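Local coordinates for protein CRISPR-associated endonuclease Cas9 (Campylobacter jejuni subsp. jejuni serotype O:2, PDB 5X2H) that is an RNA-guided nuclease that in its full-length form cuts both strands of target DNA, with RuvC-like and HNH domains, at residues 472-484 and 498-510. Numbering follows the deposited sequence.
Sequences LLKKYGKVHKINI and VLNYTKDYLDFLP
Val479 O takes the backbone N-H of Leu509 in an almost straight hydrogen bond, 3.0 Å from Leu509 N, with the donor 42° out of the carbonyl plane. The same oxygen lies at the edge of the Phe508 ring, 3.3 Å from CD2, where aromatic C-H groups carry slight positive charge. Leu509 then lays CD1 over one face of the His480 imidazole, a CH-pi contact 3.8 Å from the ring centroid. Although the CB of His480 leads away from Leu509, chi1 of -55° sets the ring beside the backbone N, where a face meets the methyl. Leu509 also packs CG and CD2 against Lys478 CB (3.6 Å), and the long lysine chain carries NZ on to a salt bridge with Asp439 and a long one, 3.8 Å, with Asp507 OD2.

Deeper in, Ile482 crosses the Phe508 ring at about a right angle, CG1 meeting the edge at CE2. Ile482 and Ile484, on strand 481-485 between strands 10-15 and 530-532 of the RuvC RNase H-like sheet, pack their CD1 atoms on Thr502 CG2 and Val498 CG1 of helix 493-505; Leu506 and Phe508 extend this layer. One backbone bond fixes the loop end amid mixed contacts; toward Glu485, a predicted magnesium ligand, packing is wholly apolar.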
ATOM      1  N   LEU A 472       1.303 -11.955 -28.086  1.00 59.43           N
ATOM      2  CA  LEU A 472       1.085 -13.190 -28.832  1.00 62.11           C
ATOM      3  C   LEU A 472      -0.038 -13.029 -29.847  1.00 68.23           C
ATOM      4  O   LEU A 472       0.058 -13.529 -30.974  1.00 72.40           O
ATOM      5  CB  LEU A 472       0.778 -14.337 -27.870  1.00 61.30           C
ATOM      6  CG  LEU A 472       1.946 -14.823 -27.011  1.00 63.06           C
ATOM      7  CD1 LEU A 472       1.457 -15.734 -25.894  1.00 64.01           C
ATOM      8  CD2 LEU A 472       2.973 -15.535 -27.877  1.00 64.06           C
ATOM      9  N   LEU A 473      -1.111 -12.333 -29.463  1.00 67.87           N
ATOM     10  CA  LEU A 473      -2.216 -12.107 -30.386  1.00 69.30           C
ATOM     11  C   LEU A 473      -1.767 -11.292 -31.592  1.00 69.34           C
ATOM     12  O   LEU A 473      -2.189 -11.557 -32.723  1.00 73.46           O
ATOM     13  CB  LEU A 473      -3.369 -11.410 -29.661  1.00 60.95           C
ATOM     14  CG  LEU A 473      -4.075 -12.218 -28.569  1.00 64.85           C
ATOM     15  CD1 LEU A 473      -5.102 -11.361 -27.840  1.00 65.19           C
ATOM     16  CD2 LEU A 473      -4.731 -13.458 -29.158  1.00 63.77           C
ATOM     17  N   LYS A 474      -0.901 -10.299 -31.372  1.00 70.34           N
ATOM     18  CA  LYS A 474      -0.396  -9.510 -32.488  1.00 75.19           C
ATOM     19  C   LYS A 474       0.517 -10.335 -33.387  1.00 79.60           C
ATOM     20  O   LYS A 474       0.566 -10.103 -34.600  1.00 82.65           O
ATOM     21  CB  LYS A 474       0.348  -8.275 -31.974  1.00 73.76           C
ATOM     22  CG  LYS A 474       0.527  -7.188 -33.026  1.00 77.20           C
ATOM     23  CD  LYS A 474       1.966  -6.696 -33.103  1.00 78.56           C
ATOM     24  CE  LYS A 474       2.341  -5.849 -31.898  1.00 78.11           C
ATOM     25  NZ  LYS A 474       1.610  -4.551 -31.869  1.00 78.28           N
ATOM     26  N   LYS A 475       1.234 -11.308 -32.818  1.00 79.60           N
ATOM     27  CA  LYS A 475       2.213 -12.062 -33.595  1.00 79.94           C
ATOM     28  C   LYS A 475       1.564 -13.185 -34.399  1.00 80.05           C
ATOM     29  O   LYS A 475       1.968 -13.445 -35.538  1.00 81.64           O
ATOM     30  CB  LYS A 475       3.293 -12.625 -32.669  1.00 77.43           C
ATOM     31  CG  LYS A 475       4.525 -13.177 -33.381  1.00 78.29           C
ATOM     32  CD  LYS A 475       5.513 -13.769 -32.378  1.00 75.27           C
ATOM     33  CE  LYS A 475       6.756 -14.345 -33.052  1.00 76.64           C
ATOM     34  NZ  LYS A 475       7.774 -13.304 -33.365  1.00 74.85           N
ATOM     35  N   TYR A 476       0.557 -13.858 -33.835  1.00 77.83           N
ATOM     36  CA  TYR A 476      -0.020 -15.039 -34.462  1.00 79.41           C
ATOM     37  C   TYR A 476      -1.507 -14.933 -34.775  1.00 81.91           C
ATOM     38  O   TYR A 476      -2.035 -15.823 -35.451  1.00 86.11           O
ATOM     39  CB  TYR A 476       0.204 -16.279 -33.581  1.00 76.73           C
ATOM     40  CG  TYR A 476       1.651 -16.549 -33.244  1.00 74.09           C
ATOM     41  CD1 TYR A 476       2.515 -17.098 -34.184  1.00 74.66           C
ATOM     42  CD2 TYR A 476       2.155 -16.265 -31.981  1.00 71.15           C
ATOM     43  CE1 TYR A 476       3.840 -17.349 -33.877  1.00 72.55           C
ATOM     44  CE2 TYR A 476       3.477 -16.515 -31.665  1.00 69.65           C
ATOM     45  CZ  TYR A 476       4.315 -17.056 -32.617  1.00 71.68           C
ATOM     46  OH  TYR A 476       5.632 -17.304 -32.304  1.00 72.70           O
ATOM     47  N   GLY A 477      -2.196 -13.898 -34.310  1.00 80.38           N
ATOM     48  CA  GLY A 477      -3.616 -13.764 -34.583  1.00 80.72           C
ATOM     49  C   GLY A 477      -4.482 -14.482 -33.570  1.00 80.70           C
ATOM     50  O   GLY A 477      -4.020 -14.994 -32.547  1.00 80.62           O
ATOM     51  N   LYS A 478      -5.780 -14.525 -33.880  1.00 82.95           N
ATOM     52  CA  LYS A 478      -6.763 -15.083 -32.959  1.00 83.43           C
ATOM     53  C   LYS A 478      -6.490 -16.558 -32.681  1.00 85.40           C
ATOM     54  O   LYS A 478      -5.900 -17.274 -33.494  1.00 88.97           O
ATOM     55  CB  LYS A 478      -8.177 -14.919 -33.518  1.00 87.16           C
ATOM     56  CG  LYS A 478      -8.719 -13.499 -33.503  1.00 86.57           C
ATOM     57  CD  LYS A 478     -10.170 -13.482 -33.967  1.00 91.18           C
ATOM     58  CE  LYS A 478     -10.713 -12.067 -34.079  1.00 93.06           C
ATOM     59  NZ  LYS A 478     -10.717 -11.357 -32.773  1.00 92.34           N
ATOM     60  N   VAL A 479      -6.941 -17.011 -31.508  1.00 83.98           N
ATOM     61  CA  VAL A 479      -6.684 -18.354 -31.009  1.00 85.09           C
ATOM     62  C   VAL A 479      -8.013 -18.965 -30.574  1.00 84.38           C
ATOM     63  O   VAL A 479      -8.993 -18.261 -30.323  1.00 83.99           O
ATOM     64  CB  VAL A 479      -5.666 -18.338 -29.841  1.00 87.50           C
ATOM     65  CG1 VAL A 479      -5.203 -19.737 -29.482  1.00 90.71           C
ATOM     66  CG2 VAL A 479      -4.466 -17.472 -30.195  1.00 86.50           C
ATOM     67  N   HIS A 480      -8.044 -20.298 -30.502  1.00 84.49           N
ATOM     68  CA  HIS A 480      -9.268 -20.987 -30.105  1.00 84.94           C
ATOM     69  C   HIS A 480      -9.417 -21.064 -28.589  1.00 83.39           C
ATOM     70  O   HIS A 480     -10.532 -20.942 -28.068  1.00 81.81           O
ATOM     71  CB  HIS A 480      -9.304 -22.401 -30.689  1.00 87.20           C
ATOM     72  CG  HIS A 480      -9.133 -22.454 -32.173  1.00 89.94           C
ATOM     73  ND1 HIS A 480     -10.170 -22.229 -33.051  1.00 91.65           N
ATOM     74  CD2 HIS A 480      -8.045 -22.720 -32.935  1.00 89.85           C
ATOM     75  CE1 HIS A 480      -9.729 -22.348 -34.290  1.00 93.75           C
ATOM     76  NE2 HIS A 480      -8.442 -22.644 -34.248  1.00 91.76           N
ATOM     77  N   LYS A 481      -8.317 -21.281 -27.870  1.00 76.58           N
ATOM     78  CA  LYS A 481      -8.406 -21.647 -26.466  1.00 77.35           C
ATOM     79  C   LYS A 481      -7.249 -21.042 -25.684  1.00 76.74           C
ATOM     80  O   LYS A 481      -6.175 -20.779 -26.233  1.00 76.71           O
ATOM     81  CB  LYS A 481      -8.409 -23.170 -26.291  1.00 82.34           C
ATOM     82  CG  LYS A 481      -9.361 -23.657 -25.218  1.00 87.49           C
ATOM     83  CD  LYS A 481      -8.832 -24.896 -24.528  1.00 91.64           C
ATOM     84  CE  LYS A 481      -9.662 -25.215 -23.298  1.00 94.60           C
ATOM     85  NZ  LYS A 481      -9.007 -26.229 -22.428  1.00 96.00           N
ATOM     86  N   ILE A 482      -7.481 -20.831 -24.389  1.00 73.83           N
ATOM     87  CA  ILE A 482      -6.459 -20.373 -23.456  1.00 71.02           C
ATOM     88  C   ILE A 482      -6.558 -21.214 -22.191  1.00 69.20           C
ATOM     89  O   ILE A 482      -7.649 -21.376 -21.633  1.00 67.96           O
ATOM     90  CB  ILE A 482      -6.604 -18.874 -23.125  1.00 64.57           C
ATOM     91  CG1 ILE A 482      -6.297 -18.019 -24.355  1.00 64.49           C
ATOM     92  CG2 ILE A 482      -5.682 -18.488 -21.977  1.00 68.58           C
ATOM     93  CD1 ILE A 482      -6.343 -16.531 -24.091  1.00 62.26           C
ATOM     94  N   ASN A 483      -5.427 -21.766 -21.755  1.00 66.08           N
ATOM     95  CA  ASN A 483      -5.340 -22.542 -20.526  1.00 73.86           C
ATOM     96  C   ASN A 483      -4.493 -21.787 -19.509  1.00 72.56           C
ATOM     97  O   ASN A 483      -3.518 -21.124 -19.874  1.00 69.71           O
ATOM     98  CB  ASN A 483      -4.738 -23.926 -20.791  1.00 73.65           C
ATOM     99  CG  ASN A 483      -5.566 -24.749 -21.756  1.00 79.18           C
ATOM    100  OD1 ASN A 483      -6.405 -24.219 -22.484  1.00 81.40           O
ATOM    101  ND2 ASN A 483      -5.335 -26.057 -21.767  1.00 82.77           N
ATOM    102  N   ILE A 484      -4.867 -21.887 -18.234  1.00 78.54           N
ATOM    103  CA  ILE A 484      -4.280 -21.065 -17.178  1.00 82.30           C
ATOM    104  C   ILE A 484      -4.121 -21.901 -15.914  1.00 89.49           C
ATOM    105  O   ILE A 484      -4.987 -22.716 -15.581  1.00 92.15           O
ATOM    106  CB  ILE A 484      -5.140 -19.811 -16.908  1.00 82.24           C
ATOM    107  CG1 ILE A 484      -5.084 -18.852 -18.098  1.00 82.41           C
ATOM    108  CG2 ILE A 484      -4.700 -19.099 -15.636  1.00 79.30           C
ATOM    109  CD1 ILE A 484      -6.125 -17.758 -18.050  1.00 82.55           C
ATOM    110  N   VAL A 498      -8.364 -14.105 -13.475  1.00 58.87           N
ATOM    111  CA  VAL A 498      -7.807 -13.950 -14.816  1.00 57.07           C
ATOM    112  C   VAL A 498      -8.677 -14.668 -15.839  1.00 59.52           C
ATOM    113  O   VAL A 498      -8.866 -14.188 -16.964  1.00 60.99           O
ATOM    114  CB  VAL A 498      -6.352 -14.457 -14.847  1.00 54.78           C
ATOM    115  CG1 VAL A 498      -5.837 -14.520 -16.272  1.00 55.67           C
ATOM    116  CG2 VAL A 498      -5.461 -13.555 -14.003  1.00 51.31           C
ATOM    117  N   LEU A 499      -9.233 -15.819 -15.460  1.00 60.99           N
ATOM    118  CA  LEU A 499     -10.070 -16.584 -16.378  1.00 63.87           C
ATOM    119  C   LEU A 499     -11.363 -15.839 -16.698  1.00 67.84           C
ATOM    120  O   LEU A 499     -11.735 -15.702 -17.870  1.00 70.47           O
ATOM    121  CB  LEU A 499     -10.364 -17.962 -15.784  1.00 67.49           C
ATOM    122  CG  LEU A 499     -11.268 -18.911 -16.574  1.00 74.58           C
ATOM    123  CD1 LEU A 499     -10.701 -20.323 -16.554  1.00 77.12           C
ATOM    124  CD2 LEU A 499     -12.687 -18.901 -16.017  1.00 75.48           C
ATOM    125  N   ASN A 500     -12.066 -15.357 -15.668  1.00 67.91           N
ATOM    126  CA  ASN A 500     -13.303 -14.614 -15.900  1.00 69.88           C
ATOM    127  C   ASN A 500     -13.034 -13.318 -16.652  1.00 66.59           C
ATOM    128  O   ASN A 500     -13.834 -12.902 -17.497  1.00 67.00           O
ATOM    129  CB  ASN A 500     -14.000 -14.320 -14.571  1.00 61.02           C
ATOM    130  CG  ASN A 500     -14.535 -15.566 -13.903  1.00 71.65           C
ATOM    131  OD1 ASN A 500     -15.083 -16.453 -14.558  1.00 72.70           O
ATOM    132  ND2 ASN A 500     -14.382 -15.641 -12.586  1.00 61.87           N
ATOM    133  N   TYR A 501     -11.909 -12.667 -16.353  1.00 62.67           N
ATOM    134  CA  TYR A 501     -11.530 -11.444 -17.049  1.00 62.19           C
ATOM    135  C   TYR A 501     -11.207 -11.713 -18.515  1.00 68.23           C
ATOM    136  O   TYR A 501     -11.448 -10.854 -19.370  1.00 72.01           O
ATOM    137  CB  TYR A 501     -10.358 -10.804 -16.297  1.00 56.07           C
ATOM    138  CG  TYR A 501      -9.461  -9.833 -17.039  1.00 54.67           C
ATOM    139  CD1 TYR A 501      -9.978  -8.779 -17.783  1.00 55.24           C
ATOM    140  CD2 TYR A 501      -8.079  -9.934 -16.925  1.00 51.73           C
ATOM    141  CE1 TYR A 501      -9.138  -7.885 -18.435  1.00 53.56           C
ATOM    142  CE2 TYR A 501      -7.238  -9.050 -17.564  1.00 50.88           C
ATOM    143  CZ  TYR A 501      -7.767  -8.027 -18.315  1.00 54.58           C
ATOM    144  OH  TYR A 501      -6.912  -7.153 -18.948  1.00 56.12           O
ATOM    145  N   THR A 502     -10.711 -12.909 -18.832  1.00 66.72           N
ATOM    146  CA  THR A 502     -10.357 -13.210 -20.214  1.00 65.85           C
ATOM    147  C   THR A 502     -11.580 -13.598 -21.039  1.00 69.76           C
ATOM    148  O   THR A 502     -11.724 -13.149 -22.181  1.00 71.21           O
ATOM    149  CB  THR A 502      -9.306 -14.320 -20.258  1.00 64.44           C
ATOM    150  OG1 THR A 502      -8.160 -13.926 -19.492  1.00 59.68           O
ATOM    151  CG2 THR A 502      -8.873 -14.590 -21.692  1.00 65.44           C
ATOM    152  N   LYS A 503     -12.475 -14.419 -20.487  1.00 71.18           N
ATOM    153  CA  LYS A 503     -13.628 -14.861 -21.262  1.00 73.30           C
ATOM    154  C   LYS A 503     -14.727 -13.809 -21.343  1.00 71.24           C
ATOM    155  O   LYS A 503     -15.602 -13.918 -22.207  1.00 72.34           O
ATOM    156  CB  LYS A 503     -14.198 -16.163 -20.691  1.00 77.88           C
ATOM    157  CG  LYS A 503     -14.837 -16.060 -19.314  1.00 79.43           C
ATOM    158  CD  LYS A 503     -15.515 -17.380 -18.961  1.00 83.13           C
ATOM    159  CE  LYS A 503     -15.807 -17.503 -17.473  1.00 86.23           C
ATOM    160  NZ  LYS A 503     -16.859 -16.559 -17.000  1.00 88.28           N
ATOM    161  N   ASP A 504     -14.701 -12.796 -20.479  1.00 65.67           N
ATOM    162  CA  ASP A 504     -15.696 -11.734 -20.555  1.00 71.49           C
ATOM    163  C   ASP A 504     -15.350 -10.668 -21.586  1.00 70.46           C
ATOM    164  O   ASP A 504     -16.248  -9.944 -22.028  1.00 74.36           O
ATOM    165  CB  ASP A 504     -15.874 -11.063 -19.191  1.00 64.66           C
ATOM    166  CG  ASP A 504     -16.764 -11.856 -18.256  1.00 70.30           C
ATOM    167  OD1 ASP A 504     -17.171 -12.978 -18.620  1.00 72.43           O
ATOM    168  OD2 ASP A 504     -17.061 -11.347 -17.155  1.00 69.84           O
ATOM    169  N   TYR A 505     -14.079 -10.554 -21.982  1.00 67.25           N
ATOM    170  CA  TYR A 505     -13.635  -9.419 -22.779  1.00 67.49           C
ATOM    171  C   TYR A 505     -12.837  -9.766 -24.028  1.00 69.36           C
ATOM    172  O   TYR A 505     -12.569  -8.859 -24.824  1.00 72.72           O
ATOM    173  CB  TYR A 505     -12.792  -8.464 -21.917  1.00 66.60           C
ATOM    174  CG  TYR A 505     -13.610  -7.684 -20.916  1.00 69.57           C
ATOM    175  CD1 TYR A 505     -14.145  -6.447 -21.247  1.00 72.25           C
ATOM    176  CD2 TYR A 505     -13.858  -8.188 -19.647  1.00 70.05           C
ATOM    177  CE1 TYR A 505     -14.899  -5.731 -20.344  1.00 74.03           C
ATOM    178  CE2 TYR A 505     -14.613  -7.479 -18.735  1.00 72.03           C
ATOM    179  CZ  TYR A 505     -15.130  -6.249 -19.089  1.00 74.49           C
ATOM    180  OH  TYR A 505     -15.882  -5.532 -18.189  1.00 76.50           O
ATOM    181  N   LEU A 506     -12.452 -11.021 -24.236  1.00 69.13           N
ATOM    182  CA  LEU A 506     -11.650 -11.399 -25.392  1.00 71.03           C
ATOM    183  C   LEU A 506     -12.493 -12.186 -26.387  1.00 75.24           C
ATOM    184  O   LEU A 506     -13.268 -13.067 -26.003  1.00 77.47           O
ATOM    185  CB  LEU A 506     -10.432 -12.229 -24.979  1.00 64.04           C
ATOM    186  CG  LEU A 506      -9.365 -12.409 -26.061  1.00 68.32           C
ATOM    187  CD1 LEU A 506      -8.617 -11.103 -26.294  1.00 62.26           C
ATOM    188  CD2 LEU A 506      -8.400 -13.529 -25.703  1.00 66.88           C
ATOM    189  N   ASP A 507     -12.334 -11.862 -27.668  1.00 75.70           N
ATOM    190  CA  ASP A 507     -13.020 -12.571 -28.740  1.00 78.40           C
ATOM    191  C   ASP A 507     -12.111 -13.665 -29.285  1.00 74.18           C
ATOM    192  O   ASP A 507     -10.953 -13.403 -29.627  1.00 80.87           O
ATOM    193  CB  ASP A 507     -13.420 -11.605 -29.856  1.00 75.16           C
ATOM    194  CG  ASP A 507     -14.337 -12.246 -30.877  1.00 79.62           C
ATOM    195  OD1 ASP A 507     -14.933 -13.299 -30.567  1.00 81.00           O
ATOM    196  OD2 ASP A 507     -14.457 -11.699 -31.992  1.00 82.37           O
ATOM    197  N   PHE A 508     -12.637 -14.882 -29.366  1.00 81.21           N
ATOM    198  CA  PHE A 508     -11.876 -16.050 -29.785  1.00 82.67           C
ATOM    199  C   PHE A 508     -12.289 -16.495 -31.182  1.00 87.49           C
ATOM    200  O   PHE A 508     -13.268 -16.013 -31.759  1.00 89.90           O
ATOM    201  CB  PHE A 508     -12.063 -17.205 -28.795  1.00 81.40           C
ATOM    202  CG  PHE A 508     -11.376 -16.997 -27.479  1.00 77.05           C
ATOM    203  CD1 PHE A 508     -11.999 -16.299 -26.458  1.00 72.74           C
ATOM    204  CD2 PHE A 508     -10.109 -17.511 -27.258  1.00 73.08           C
ATOM    205  CE1 PHE A 508     -11.368 -16.111 -25.244  1.00 74.29           C
ATOM    206  CE2 PHE A 508      -9.471 -17.325 -26.047  1.00 71.85           C
ATOM    207  CZ  PHE A 508     -10.101 -16.624 -25.038  1.00 72.19           C
ATOM    208  N   LEU A 509     -11.518 -17.434 -31.720  1.00 87.13           N
ATOM    209  CA  LEU A 509     -11.894 -18.069 -32.971  1.00 89.92           C
ATOM    210  C   LEU A 509     -13.083 -18.997 -32.740  1.00 93.76           C
ATOM    211  O   LEU A 509     -13.153 -19.673 -31.709  1.00 93.29           O
ATOM    212  CB  LEU A 509     -10.727 -18.869 -33.550  1.00 91.87           C
ATOM    213  CG  LEU A 509      -9.618 -18.102 -34.268  1.00 92.50           C
ATOM    214  CD1 LEU A 509      -8.553 -19.061 -34.770  1.00 95.12           C
ATOM    215  CD2 LEU A 509     -10.192 -17.285 -35.414  1.00 94.69           C
ATOM    216  N   PRO A 510     -14.036 -19.042 -33.668  1.00 96.68           N
ATOM    217  CA  PRO A 510     -15.120 -20.025 -33.553  1.00101.87           C
ATOM    218  C   PRO A 510     -14.572 -21.443 -33.632  1.00103.72           C
ATOM    219  O   PRO A 510     -13.819 -21.787 -34.545  1.00107.14           O
ATOM    220  CB  PRO A 510     -16.023 -19.698 -34.749  1.00 97.55           C
ATOM    221  CG  PRO A 510     -15.701 -18.278 -35.096  1.00100.12           C
ATOM    222  CD  PRO A 510     -14.241 -18.116 -34.793  1.00 97.31           C
TER